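Side-chain contacts in Poly(A) RNA polymerase protein 2 (Saccharomyces cerevisiae, PDB 3NYB), which acts as the poly(A) polymerase of the TRAMP RNA surveillance complex, probably adding adenylate tails to the 3' ends of its target RNAs: residues Q44-I49 and I79-T84; A52-Q55 and A60-H63; N95-A100 and V112-K117; A118-I123 and E139-I144; I122-E127 and H133-F138. The protein carries 1 engineered substitution. All blocks are in the same frame, centred on the assembly; numbering follows the deposited sequence.

Contact 1: residues Q44-I49 and I79-T84; sequences QTISTI and IDCVVT
The carbonyl oxygen of Q44 is gripped twice by T48, one turn further along the helix whose I46 meets I79 and C81 of the strand. T48 N donates to Q44 O at 2.7 Å, and T48 OG1 adds a second bond to Q44 O at 3.1 Å. The hydroxyl comes from above the carbonyl plane, at a C=O...donor angle of 130°, which leaves the threonine side chain folded back on its own helix. I46 and I49 supply an apolar seam to the sheet. I46 has CG1 anti to its carbonyl carbon (chi1 -65°), an arrangement that swings the ethyl arm out to the strand, where it meets I79 tip to tip. I46 CG1 lies 3.9 Å from I79 CD1, while I46 CD1 stands 4.0 Å from I79 CG1; the still closer approach of the two end methyls is doubtful at this resolution. The same I46 CD1 also reaches C81 SG, at 4.2 Å. The contact thus lays helix 36-54 against strand 79-83 in the mixed sheet of the nucleotidyltransferase palm. I79 is the middle residue of an Asp-Ile-Asp sequence that matches the D-x-D signature of this family, whose aspartates bind metal ions in relatives. I79 and C81 point to the helix, whereas D80, between them, turns to the other face of the sheet and touches the engineered A135. One helical turn on, I49 continues the seam over L62, F125 and I134, and T45 touches I132 and E127.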
# COMPACT_ATOMS: atom_id res chain seq x y z
N GLN A 44 6.94 26.43 4.80
CA GLN A 44 6.52 27.80 4.55
C GLN A 44 5.06 27.86 4.17
O GLN A 44 4.29 28.63 4.76
CB GLN A 44 7.32 28.40 3.41
CG GLN A 44 8.81 28.44 3.63
CD GLN A 44 9.53 29.11 2.48
OE1 GLN A 44 8.90 29.78 1.65
NE2 GLN A 44 10.85 28.93 2.41
N THR A 45 4.68 27.06 3.18
CA THR A 45 3.31 27.14 2.68
C THR A 45 2.32 26.71 3.76
O THR A 45 1.30 27.37 3.95
CB THR A 45 3.09 26.33 1.39
OG1 THR A 45 2.85 24.96 1.71
CG2 THR A 45 4.30 26.43 0.48
N ILE A 46 2.62 25.63 4.46
CA ILE A 46 1.78 25.20 5.57
C ILE A 46 1.65 26.33 6.58
O ILE A 46 0.56 26.63 7.06
CB ILE A 46 2.35 23.95 6.28
CG1 ILE A 46 2.33 22.75 5.34
CG2 ILE A 46 1.54 23.63 7.51
CD1 ILE A 46 0.97 22.40 4.85
N SER A 47 2.76 26.97 6.91
CA SER A 47 2.73 28.05 7.89
C SER A 47 1.91 29.21 7.35
O SER A 47 1.14 29.83 8.08
CB SER A 47 4.15 28.50 8.26
OG SER A 47 4.13 29.27 9.44
N THR A 48 2.08 29.50 6.06
CA THR A 48 1.32 30.54 5.40
C THR A 48 -0.17 30.25 5.49
O THR A 48 -0.99 31.14 5.74
CB THR A 48 1.75 30.67 3.91
OG1 THR A 48 3.03 31.30 3.83
CG2 THR A 48 0.75 31.49 3.13
N ILE A 49 -0.55 29.00 5.32
CA ILE A 49 -1.95 28.64 5.42
C ILE A 49 -2.45 28.69 6.87
O ILE A 49 -3.57 29.14 7.13
CB ILE A 49 -2.23 27.27 4.77
CG1 ILE A 49 -2.14 27.42 3.25
CG2 ILE A 49 -3.59 26.75 5.17
CD1 ILE A 49 -1.83 26.13 2.54
N ILE A 79 -1.67 16.96 0.94
CA ILE A 79 -1.20 16.82 2.30
C ILE A 79 -2.33 17.23 3.23
O ILE A 79 -2.91 18.31 3.09
CB ILE A 79 0.14 17.56 2.55
CG1 ILE A 79 -0.03 18.83 3.36
CG2 ILE A 79 0.83 17.92 1.24
CD1 ILE A 79 1.15 19.75 3.14
N ASP A 80 -2.67 16.32 4.15
CA ASP A 80 -3.85 16.48 5.00
C ASP A 80 -3.57 17.30 6.25
O ASP A 80 -2.62 17.03 6.98
CB ASP A 80 -4.39 15.10 5.39
CG ASP A 80 -4.44 14.14 4.22
OD1 ASP A 80 -5.24 14.38 3.29
OD2 ASP A 80 -3.68 13.14 4.23
N CYS A 81 -4.43 18.29 6.50
CA CYS A 81 -4.32 19.11 7.70
C CYS A 81 -5.61 19.12 8.50
O CYS A 81 -6.69 19.11 7.93
CB CYS A 81 -3.95 20.53 7.32
SG CYS A 81 -2.61 20.59 6.13
N VAL A 82 -5.47 19.14 9.83
CA VAL A 82 -6.58 19.35 10.76
C VAL A 82 -6.52 20.75 11.33
O VAL A 82 -5.44 21.22 11.69
CB VAL A 82 -6.48 18.43 11.99
CG1 VAL A 82 -7.82 17.77 12.27
CG2 VAL A 82 -5.38 17.41 11.81
N VAL A 83 -7.67 21.41 11.44
CA VAL A 83 -7.75 22.70 12.13
C VAL A 83 -8.36 22.50 13.50
O VAL A 83 -9.35 21.77 13.63
CB VAL A 83 -8.59 23.69 11.35
CG1 VAL A 83 -8.74 24.98 12.13
CG2 VAL A 83 -7.95 23.96 10.02
N THR A 84 -7.81 23.18 14.51
CA THR A 84 -7.99 22.80 15.92
C THR A 84 -8.88 23.62 16.87
O THR A 84 -9.11 23.18 18.00
CB THR A 84 -6.62 22.64 16.64
OG1 THR A 84 -5.74 23.72 16.27
CG2 THR A 84 -5.97 21.30 16.30

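Contact 2: residues A52-Q55 and A60-H63; sequences AVKQ and ADLH
V53 and A60 meet near the turn that leads from helix 36-54 to strand 62-65, an edge strand of the palm sheet of the nucleotidyltransferase fold. This inner side is apolar and close. With its CG1 anti to the backbone N (chi1 174°), V53 holds that methyl 3.9 Å from A60 CB. L62, like V53, is directed across the contact but stops short, its side chain coming no nearer to the helical segment than 4.7 Å; V53, A60 and L62 all lean on V83 of the adjoining strand, which completes the packed patch. The outer side is looser. There the K54 chain, bent at several bonds, carries its ammonium towards the carboxylate of D61. K54 NZ remains 4.5 Å from D61 OD1, a separation beyond a salt bridge, so the attraction is probably modest. The firmer partner of that carboxylate is R50, one turn back on the helix, which forms a salt bridge with D61 OD1 and also bonds L62 O, tying the helix to the start of the strand. D61 OD1 is held from its own segment too: L62 N donates to its anti lone pair at 3.0 Å, with an N-H...O angle of 148°.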
# COMPACT_ATOMS: atom_id res chain seq x y z
N ALA A 52 -3.18 32.11 7.65
CA ALA A 52 -4.46 32.54 7.08
C ALA A 52 -5.66 32.06 7.90
O ALA A 52 -6.73 32.67 7.86
CB ALA A 52 -4.59 32.07 5.63
N VAL A 53 -5.49 30.95 8.62
CA VAL A 53 -6.55 30.41 9.46
C VAL A 53 -6.66 31.24 10.75
O VAL A 53 -7.75 31.59 11.19
CB VAL A 53 -6.31 28.92 9.79
CG1 VAL A 53 -7.34 28.41 10.78
CG2 VAL A 53 -6.34 28.08 8.50
N LYS A 54 -5.51 31.58 11.33
CA LYS A 54 -5.47 32.46 12.48
C LYS A 54 -6.32 33.70 12.24
O LYS A 54 -6.99 34.19 13.15
CB LYS A 54 -4.03 32.88 12.78
CG LYS A 54 -3.11 31.75 13.27
CD LYS A 54 -3.72 31.02 14.44
CE LYS A 54 -2.68 30.70 15.51
NZ LYS A 54 -1.42 30.17 14.94
N GLN A 55 -6.32 34.20 11.01
CA GLN A 55 -7.07 35.41 10.68
C GLN A 55 -8.58 35.29 10.89
O GLN A 55 -9.24 36.27 11.20
CB GLN A 55 -6.80 35.84 9.24
CG GLN A 55 -5.49 36.53 9.05
CD GLN A 55 -5.04 36.52 7.62
OE1 GLN A 55 -3.98 37.05 7.28
NE2 GLN A 55 -5.84 35.90 6.75
N ALA A 60 -7.24 29.01 16.56
CA ALA A 60 -7.02 27.77 15.83
C ALA A 60 -5.56 27.56 15.44
O ALA A 60 -4.83 28.51 15.21
CB ALA A 60 -7.92 27.72 14.59
N ASP A 61 -5.16 26.29 15.37
CA ASP A 61 -3.85 25.91 14.89
C ASP A 61 -4.09 24.95 13.73
O ASP A 61 -5.24 24.69 13.36
CB ASP A 61 -3.04 25.22 16.00
CG ASP A 61 -1.56 25.61 16.00
OD1 ASP A 61 -0.94 25.72 14.91
OD2 ASP A 61 -1.00 25.81 17.10
N LEU A 62 -3.02 24.43 13.16
CA LEU A 62 -3.12 23.60 11.96
C LEU A 62 -2.00 22.56 11.98
O LEU A 62 -0.83 22.91 12.13
CB LEU A 62 -3.00 24.49 10.72
CG LEU A 62 -3.09 23.87 9.33
CD1 LEU A 62 -4.44 23.23 9.10
CD2 LEU A 62 -2.83 24.93 8.27
N HIS A 63 -2.36 21.29 11.84
CA HIS A 63 -1.36 20.24 11.90
C HIS A 63 -1.44 19.25 10.74
O HIS A 63 -2.52 18.87 10.30
CB HIS A 63 -1.45 19.49 13.24
CG HIS A 63 -1.23 20.38 14.42
ND1 HIS A 63 -0.03 21.02 14.67
CD2 HIS A 63 -2.07 20.75 15.42
CE1 HIS A 63 -0.14 21.74 15.77
NE2 HIS A 63 -1.36 21.60 16.24

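Contact 3: residues N95-A100 and V112-K117; sequences NLYSLA and VEVVAK
A100 and V112 point at each other across the gap between helix 92-105 and the start of strand 113-116, where the two backbones come nearest. A100 CB faces V112 CG1 at 3.9 Å. The valine is turned with CG1 anti to its backbone N (chi1 -172°), which turns this branch, and not CG2, to the alanine methyl. The second pair is set differently. Y97 leaves its helix pointing away from the strand, yet the ring extends out past the helix until its edge comes near V114. Y97 CE2 and V114 CG2 are 4.3 Å apart, the methyl lying near the plane of the ring; the approach is to an edge, not to a face, and it is a loose one. The contact as a whole lies near the surface, and its two touches are separate. Deeper in, L96 packs on I123 of the neighbouring strand, and V112 touches the same isoleucine, so both segments share a footing on strand 121-127. Such apolar packing of a helix across a sheet, here reaching its edge strand 113-116, is characteristic of the alpha/beta palm of nucleotidyltransferases.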
# COMPACT_ATOMS: atom_id res chain seq x y z
N ASN A 95 -18.22 26.38 8.61
CA ASN A 95 -16.86 26.93 8.84
C ASN A 95 -15.93 26.66 7.66
O ASN A 95 -15.05 27.45 7.36
CB ASN A 95 -16.25 26.38 10.15
CG ASN A 95 -16.88 27.03 11.40
OD1 ASN A 95 -17.47 28.12 11.32
ND2 ASN A 95 -16.74 26.38 12.55
N LEU A 96 -16.12 25.51 7.00
CA LEU A 96 -15.36 25.24 5.79
C LEU A 96 -15.74 26.24 4.68
O LEU A 96 -14.87 26.75 3.98
CB LEU A 96 -15.51 23.79 5.32
CG LEU A 96 -14.86 22.66 6.14
CD1 LEU A 96 -15.49 21.30 5.85
CD2 LEU A 96 -13.35 22.58 5.91
N TYR A 97 -17.04 26.53 4.53
CA TYR A 97 -17.47 27.50 3.52
C TYR A 97 -16.76 28.83 3.74
O TYR A 97 -16.35 29.50 2.78
CB TYR A 97 -18.99 27.69 3.53
CG TYR A 97 -19.78 26.40 3.43
CD1 TYR A 97 -20.91 26.20 4.22
CD2 TYR A 97 -19.38 25.39 2.57
CE1 TYR A 97 -21.63 25.02 4.13
CE2 TYR A 97 -20.10 24.21 2.48
CZ TYR A 97 -21.23 24.03 3.26
OH TYR A 97 -21.94 22.86 3.17
N SER A 98 -16.60 29.21 5.00
CA SER A 98 -15.98 30.48 5.36
C SER A 98 -14.48 30.48 5.07
O SER A 98 -13.94 31.46 4.56
CB SER A 98 -16.22 30.80 6.83
OG SER A 98 -17.59 30.75 7.14
N LEU A 99 -13.83 29.38 5.42
CA LEU A 99 -12.41 29.19 5.13
C LEU A 99 -12.18 29.22 3.62
O LEU A 99 -11.25 29.87 3.14
CB LEU A 99 -11.95 27.84 5.69
CG LEU A 99 -10.49 27.45 5.48
CD1 LEU A 99 -9.54 28.63 5.77
CD2 LEU A 99 -10.14 26.24 6.35
N ALA A 100 -13.04 28.52 2.88
CA ALA A 100 -12.97 28.51 1.42
C ALA A 100 -13.07 29.91 0.86
O ALA A 100 -12.16 30.39 0.19
CB ALA A 100 -14.07 27.63 0.82
N VAL A 112 -11.71 25.56 -5.13
CA VAL A 112 -11.83 24.86 -3.88
C VAL A 112 -12.98 23.87 -3.93
O VAL A 112 -14.11 24.23 -4.26
CB VAL A 112 -12.08 25.85 -2.74
CG1 VAL A 112 -12.00 25.12 -1.41
CG2 VAL A 112 -11.06 26.96 -2.79
N GLU A 113 -12.69 22.62 -3.61
CA GLU A 113 -13.72 21.60 -3.65
C GLU A 113 -14.02 21.01 -2.28
O GLU A 113 -13.12 20.56 -1.57
CB GLU A 113 -13.33 20.49 -4.62
CG GLU A 113 -14.32 19.36 -4.70
CD GLU A 113 -13.89 18.29 -5.67
OE1 GLU A 113 -12.70 18.29 -6.06
OE2 GLU A 113 -14.73 17.45 -6.05
N VAL A 114 -15.30 21.01 -1.91
CA VAL A 114 -15.77 20.28 -0.73
C VAL A 114 -15.96 18.78 -1.03
O VAL A 114 -16.57 18.41 -2.04
CB VAL A 114 -17.09 20.85 -0.20
CG1 VAL A 114 -17.78 19.83 0.67
CG2 VAL A 114 -16.84 22.13 0.57
N VAL A 115 -15.43 17.93 -0.17
CA VAL A 115 -15.59 16.49 -0.31
C VAL A 115 -15.72 15.85 1.07
O VAL A 115 -15.74 16.55 2.08
CB VAL A 115 -14.39 15.85 -1.03
CG1 VAL A 115 -13.94 16.70 -2.20
CG2 VAL A 115 -13.24 15.65 -0.06
N ALA A 116 -15.78 14.53 1.11
CA ALA A 116 -15.95 13.83 2.38
C ALA A 116 -15.14 12.54 2.45
O ALA A 116 -15.23 11.70 1.56
CB ALA A 116 -17.42 13.54 2.63
N LYS A 117 -14.36 12.40 3.51
CA LYS A 117 -13.60 11.18 3.73
C LYS A 117 -14.19 10.41 4.91
O LYS A 117 -13.63 10.40 6.01
CB LYS A 117 -12.12 11.50 3.94
CG LYS A 117 -11.16 10.66 3.09
CD LYS A 117 -9.71 11.10 3.25
CE LYS A 117 -8.79 10.33 2.32
NZ LYS A 117 -7.35 10.63 2.56

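Contact 4: residues A118-I123 and E139-I144; sequences ARVPII and ERTNGI
V120 packs against both E139 and T141, and its two methyls part from CB to meet different pieces of the opposing loop. CG1, anti to the backbone N (chi1 179°), goes inward: V120 CG1 is 3.8 Å from E139 O and 4.0 Å from T141 CG2, with E139 CB a little further off at 4.1 Å. CG2 takes the outer route and ends beside the carboxylate, V120 CG2 to E139 OE2 being 3.5 Å. The glutamate chain runs extended from CB, with CG anti to its backbone N, and so passes across the valine with its aliphatic part near one methyl and its carboxylate near the other. These residues link the two ends of a hairpin of the palm sheet: 118-123 leads into strand 121-127, while 139-144 leaves its partner, strand 132-137, and passes on to helix 145-155, with I144 at the N-cap. T141 also meets the strand itself. I122, stretched out along its ethyl arm, comes to it tip to tip, with I122 CD1 3.6 Å from T141 CG2. T141 further touches K117 and F65 of strand 62-65. E139 O, which V120 CG1 faces, accepts a hydrogen bond from S137 OG at the end of the preceding strand.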
# COMPACT_ATOMS: atom_id res chain seq x y z
N ALA A 118 -15.33 9.78 4.68
CA ALA A 118 -16.01 8.96 5.68
C ALA A 118 -16.80 9.78 6.70
O ALA A 118 -16.55 9.68 7.90
CB ALA A 118 -15.01 8.03 6.38
N ARG A 119 -17.74 10.59 6.22
CA ARG A 119 -18.57 11.42 7.09
C ARG A 119 -17.83 12.61 7.70
O ARG A 119 -18.42 13.40 8.44
CB ARG A 119 -19.22 10.59 8.20
CG ARG A 119 -20.30 9.65 7.72
CD ARG A 119 -21.03 8.99 8.87
NE ARG A 119 -21.74 7.80 8.43
CZ ARG A 119 -21.16 6.63 8.19
NH1 ARG A 119 -19.85 6.50 8.36
NH2 ARG A 119 -21.88 5.60 7.78
N VAL A 120 -16.54 12.73 7.40
CA VAL A 120 -15.78 13.92 7.77
C VAL A 120 -15.63 14.81 6.55
O VAL A 120 -15.04 14.41 5.55
CB VAL A 120 -14.38 13.55 8.30
CG1 VAL A 120 -13.61 14.82 8.65
CG2 VAL A 120 -14.49 12.63 9.50
N PRO A 121 -16.19 16.03 6.62
CA PRO A 121 -16.21 16.97 5.49
C PRO A 121 -14.84 17.60 5.31
O PRO A 121 -14.21 17.99 6.30
CB PRO A 121 -17.23 18.01 5.91
CG PRO A 121 -17.25 17.97 7.39
CD PRO A 121 -16.81 16.60 7.83
N ILE A 122 -14.39 17.70 4.06
CA ILE A 122 -13.03 18.13 3.76
C ILE A 122 -12.99 19.16 2.63
O ILE A 122 -13.83 19.15 1.74
CB ILE A 122 -12.16 16.93 3.36
CG1 ILE A 122 -11.98 16.00 4.55
CG2 ILE A 122 -10.81 17.39 2.85
CD1 ILE A 122 -11.35 14.68 4.17
N ILE A 123 -12.01 20.05 2.70
CA ILE A 123 -11.84 21.09 1.69
C ILE A 123 -10.50 20.86 0.97
O ILE A 123 -9.43 20.83 1.59
CB ILE A 123 -11.89 22.48 2.37
CG1 ILE A 123 -11.67 23.60 1.38
CG2 ILE A 123 -10.83 22.61 3.46
CD1 ILE A 123 -11.13 24.84 2.05
N GLU A 139 -11.04 17.52 11.71
CA GLU A 139 -10.99 16.22 12.37
C GLU A 139 -10.09 15.29 11.57
O GLU A 139 -10.24 15.17 10.36
CB GLU A 139 -12.41 15.65 12.45
CG GLU A 139 -12.56 14.37 13.25
CD GLU A 139 -14.02 14.09 13.61
OE1 GLU A 139 -14.53 14.72 14.56
OE2 GLU A 139 -14.65 13.25 12.94
N ARG A 140 -9.14 14.63 12.23
CA ARG A 140 -8.30 13.66 11.53
C ARG A 140 -9.21 12.65 10.85
O ARG A 140 -10.26 12.31 11.38
CB ARG A 140 -7.33 12.96 12.48
CG ARG A 140 -6.29 13.92 13.00
CD ARG A 140 -5.14 13.25 13.73
NE ARG A 140 -4.15 14.27 14.07
CZ ARG A 140 -4.34 15.19 15.01
NH1 ARG A 140 -5.47 15.22 15.72
NH2 ARG A 140 -3.40 16.10 15.25
N THR A 141 -8.81 12.18 9.68
CA THR A 141 -9.67 11.29 8.90
C THR A 141 -9.28 9.83 9.05
O THR A 141 -10.02 8.94 8.62
CB THR A 141 -9.71 11.67 7.39
OG1 THR A 141 -8.40 11.62 6.83
CG2 THR A 141 -10.32 13.06 7.19
N ASN A 142 -8.12 9.56 9.64
CA ASN A 142 -7.70 8.17 9.81
C ASN A 142 -7.83 7.69 11.25
O ASN A 142 -6.83 7.41 11.91
CB ASN A 142 -6.29 7.96 9.27
CG ASN A 142 -6.17 6.68 8.46
OD1 ASN A 142 -5.23 6.50 7.69
ND2 ASN A 142 -7.15 5.80 8.61
N GLY A 143 -9.06 7.58 11.72
CA GLY A 143 -9.34 7.12 13.06
C GLY A 143 -8.40 7.71 14.09
O GLY A 143 -7.94 8.85 13.96
N ILE A 144 -8.10 6.92 15.12
CA ILE A 144 -7.21 7.34 16.20
C ILE A 144 -6.32 6.16 16.55
O ILE A 144 -5.09 6.25 16.52
CB ILE A 144 -8.01 7.77 17.45
CG1 ILE A 144 -9.41 8.27 17.08
CG2 ILE A 144 -7.25 8.84 18.21
CD1 ILE A 144 -10.46 7.18 16.91

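Contact 5: residues I122-E127 and H133-F138; sequences IIKFVE and HIAVSF. Engineered in segment 133-138: A135 (natural residue Asp).
I134 fits its branched CB over one face of the F125 ring, 3.9 Å from the centroid and 25° off the ring normal. The phenylalanine has CG between its backbone N and carbonyl carbon (chi1 67°), a turn that lays the ring across the neighbouring strand. There the ring fills the space between I134 on its face and V136 at its edge, where V136 CG2 lies 4.2 Å from F125 CE2. The long arm of I134 extends the other way, its CD1 4.2 Å from E127 CB; the carboxylate of E127 is held by H129 N and S130 OG. Strands 121-127 and 132-137 form an antiparallel beta hairpin in the palm sheet. I123-V136 and F125-I134 are its hydrogen-bonded pairs, each with two backbone bonds; the bond from V136 N to I123 O measures 2.8 Å. Their side chains face helices 36-54 and 92-105. On the other face V126 CG2 is a knob resting on the flat H133 ring, 3.6 Å from its centroid, and a water bonded to F125 O lies at the ring edge, weakly bonded to H133 ND1. The low bump of A135, engineered from the natural Asp, is taken up by I122 CG2 at 3.9 Å; relatives carry a metal-binding aspartate on the matching strand. The other branch of I122 leans on the next residue but one, with CG1 set 3.8 Å from S137 CB.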
# COMPACT_ATOMS: atom_id res chain seq x y z
N ILE A 122 -14.39 17.70 4.06
CA ILE A 122 -13.03 18.13 3.76
C ILE A 122 -12.99 19.16 2.63
O ILE A 122 -13.83 19.15 1.74
CB ILE A 122 -12.16 16.93 3.36
CG1 ILE A 122 -11.98 16.00 4.55
CG2 ILE A 122 -10.81 17.39 2.85
CD1 ILE A 122 -11.35 14.68 4.17
N ILE A 123 -12.01 20.05 2.70
CA ILE A 123 -11.84 21.09 1.69
C ILE A 123 -10.50 20.86 0.97
O ILE A 123 -9.43 20.83 1.59
CB ILE A 123 -11.89 22.48 2.37
CG1 ILE A 123 -11.67 23.60 1.38
CG2 ILE A 123 -10.83 22.61 3.46
CD1 ILE A 123 -11.13 24.84 2.05
N LYS A 124 -10.56 20.65 -0.35
CA LYS A 124 -9.35 20.42 -1.14
C LYS A 124 -9.04 21.63 -1.99
O LYS A 124 -9.95 22.25 -2.53
CB LYS A 124 -9.52 19.21 -2.06
CG LYS A 124 -9.86 17.93 -1.36
CD LYS A 124 -10.36 16.89 -2.36
CE LYS A 124 -9.29 16.53 -3.38
NZ LYS A 124 -9.74 15.47 -4.32
N PHE A 125 -7.76 21.97 -2.13
CA PHE A 125 -7.36 23.08 -2.99
C PHE A 125 -5.87 23.03 -3.34
O PHE A 125 -5.15 22.14 -2.91
CB PHE A 125 -7.72 24.42 -2.34
CG PHE A 125 -6.93 24.72 -1.09
CD1 PHE A 125 -5.78 25.50 -1.14
CD2 PHE A 125 -7.34 24.23 0.15
CE1 PHE A 125 -5.05 25.77 0.01
CE2 PHE A 125 -6.62 24.50 1.31
CZ PHE A 125 -5.47 25.27 1.24
N VAL A 126 -5.43 24.00 -4.12
CA VAL A 126 -4.02 24.13 -4.46
C VAL A 126 -3.52 25.52 -4.09
O VAL A 126 -4.09 26.51 -4.54
CB VAL A 126 -3.78 23.89 -5.96
CG1 VAL A 126 -2.34 24.21 -6.33
CG2 VAL A 126 -4.11 22.46 -6.34
N GLU A 127 -2.49 25.59 -3.27
CA GLU A 127 -1.86 26.88 -3.00
C GLU A 127 -1.07 27.24 -4.25
O GLU A 127 -0.15 26.51 -4.64
CB GLU A 127 -0.96 26.84 -1.77
CG GLU A 127 -0.57 28.22 -1.25
CD GLU A 127 0.59 28.85 -2.02
OE1 GLU A 127 0.38 29.88 -2.68
OE2 GLU A 127 1.71 28.30 -1.96
N HIS A 133 -0.71 20.73 -3.10
CA HIS A 133 -2.09 20.32 -2.90
C HIS A 133 -2.40 20.14 -1.43
O HIS A 133 -1.70 19.41 -0.74
CB HIS A 133 -2.36 19.01 -3.64
CG HIS A 133 -2.33 19.15 -5.12
ND1 HIS A 133 -3.48 19.22 -5.89
CD2 HIS A 133 -1.30 19.27 -5.99
CE1 HIS A 133 -3.16 19.36 -7.16
NE2 HIS A 133 -1.83 19.39 -7.25
N ILE A 134 -3.45 20.80 -0.96
CA ILE A 134 -3.86 20.73 0.44
C ILE A 134 -5.28 20.23 0.60
O ILE A 134 -6.18 20.58 -0.18
CB ILE A 134 -3.80 22.11 1.13
CG1 ILE A 134 -2.36 22.52 1.41
CG2 ILE A 134 -4.59 22.09 2.43
CD1 ILE A 134 -1.77 23.30 0.30
N ALA A 135 -5.48 19.41 1.64
CA ALA A 135 -6.82 19.04 2.08
C ALA A 135 -7.01 19.33 3.57
O ALA A 135 -6.29 18.80 4.41
CB ALA A 135 -7.09 17.59 1.80
N VAL A 136 -7.99 20.18 3.89
CA VAL A 136 -8.22 20.61 5.26
C VAL A 136 -9.53 20.10 5.83
O VAL A 136 -10.55 20.09 5.15
CB VAL A 136 -8.25 22.15 5.38
CG1 VAL A 136 -8.73 22.54 6.75
CG2 VAL A 136 -6.87 22.73 5.11
N SER A 137 -9.50 19.69 7.10
CA SER A 137 -10.68 19.24 7.81
C SER A 137 -10.51 19.59 9.29
O SER A 137 -9.40 19.88 9.73
CB SER A 137 -10.80 17.73 7.67
OG SER A 137 -9.74 17.09 8.37
N PHE A 138 -11.60 19.56 10.06
CA PHE A 138 -11.55 19.87 11.49
C PHE A 138 -11.47 18.61 12.34
O PHE A 138 -11.76 18.63 13.52
CB PHE A 138 -12.75 20.71 11.94
CG PHE A 138 -12.88 22.02 11.21
CD1 PHE A 138 -12.14 23.12 11.60
CD2 PHE A 138 -13.74 22.15 10.13
CE1 PHE A 138 -12.25 24.32 10.93
CE2 PHE A 138 -13.86 23.35 9.46
CZ PHE A 138 -13.11 24.43 9.85
O HOH W 1 -6.01 19.06 -3.69

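In the fold
From the N terminus, helix 36-54 opens two loops. Contact 2 closes the shorter one almost at once, at the start of strand 62-65, and lies within the longer loop that contact 1 closes on strand 79-83. The chain then passes to helix 92-105, and contact 3 closes a separate loop at edge strand 113-116. Contacts 4 and 5 share I122 and I123; contact 5 zips the hairpin, and contact 4, whose span encloses it, joins the start of strand 121-127 to the loop after strand 132-137. Backbone bonds C81 N to A135 O and E113 O to K124 N stitch the hairpin between its neighbours, so that all five contacts gather on one mixed sheet and the helices 36-54 and 92-105 packed on it.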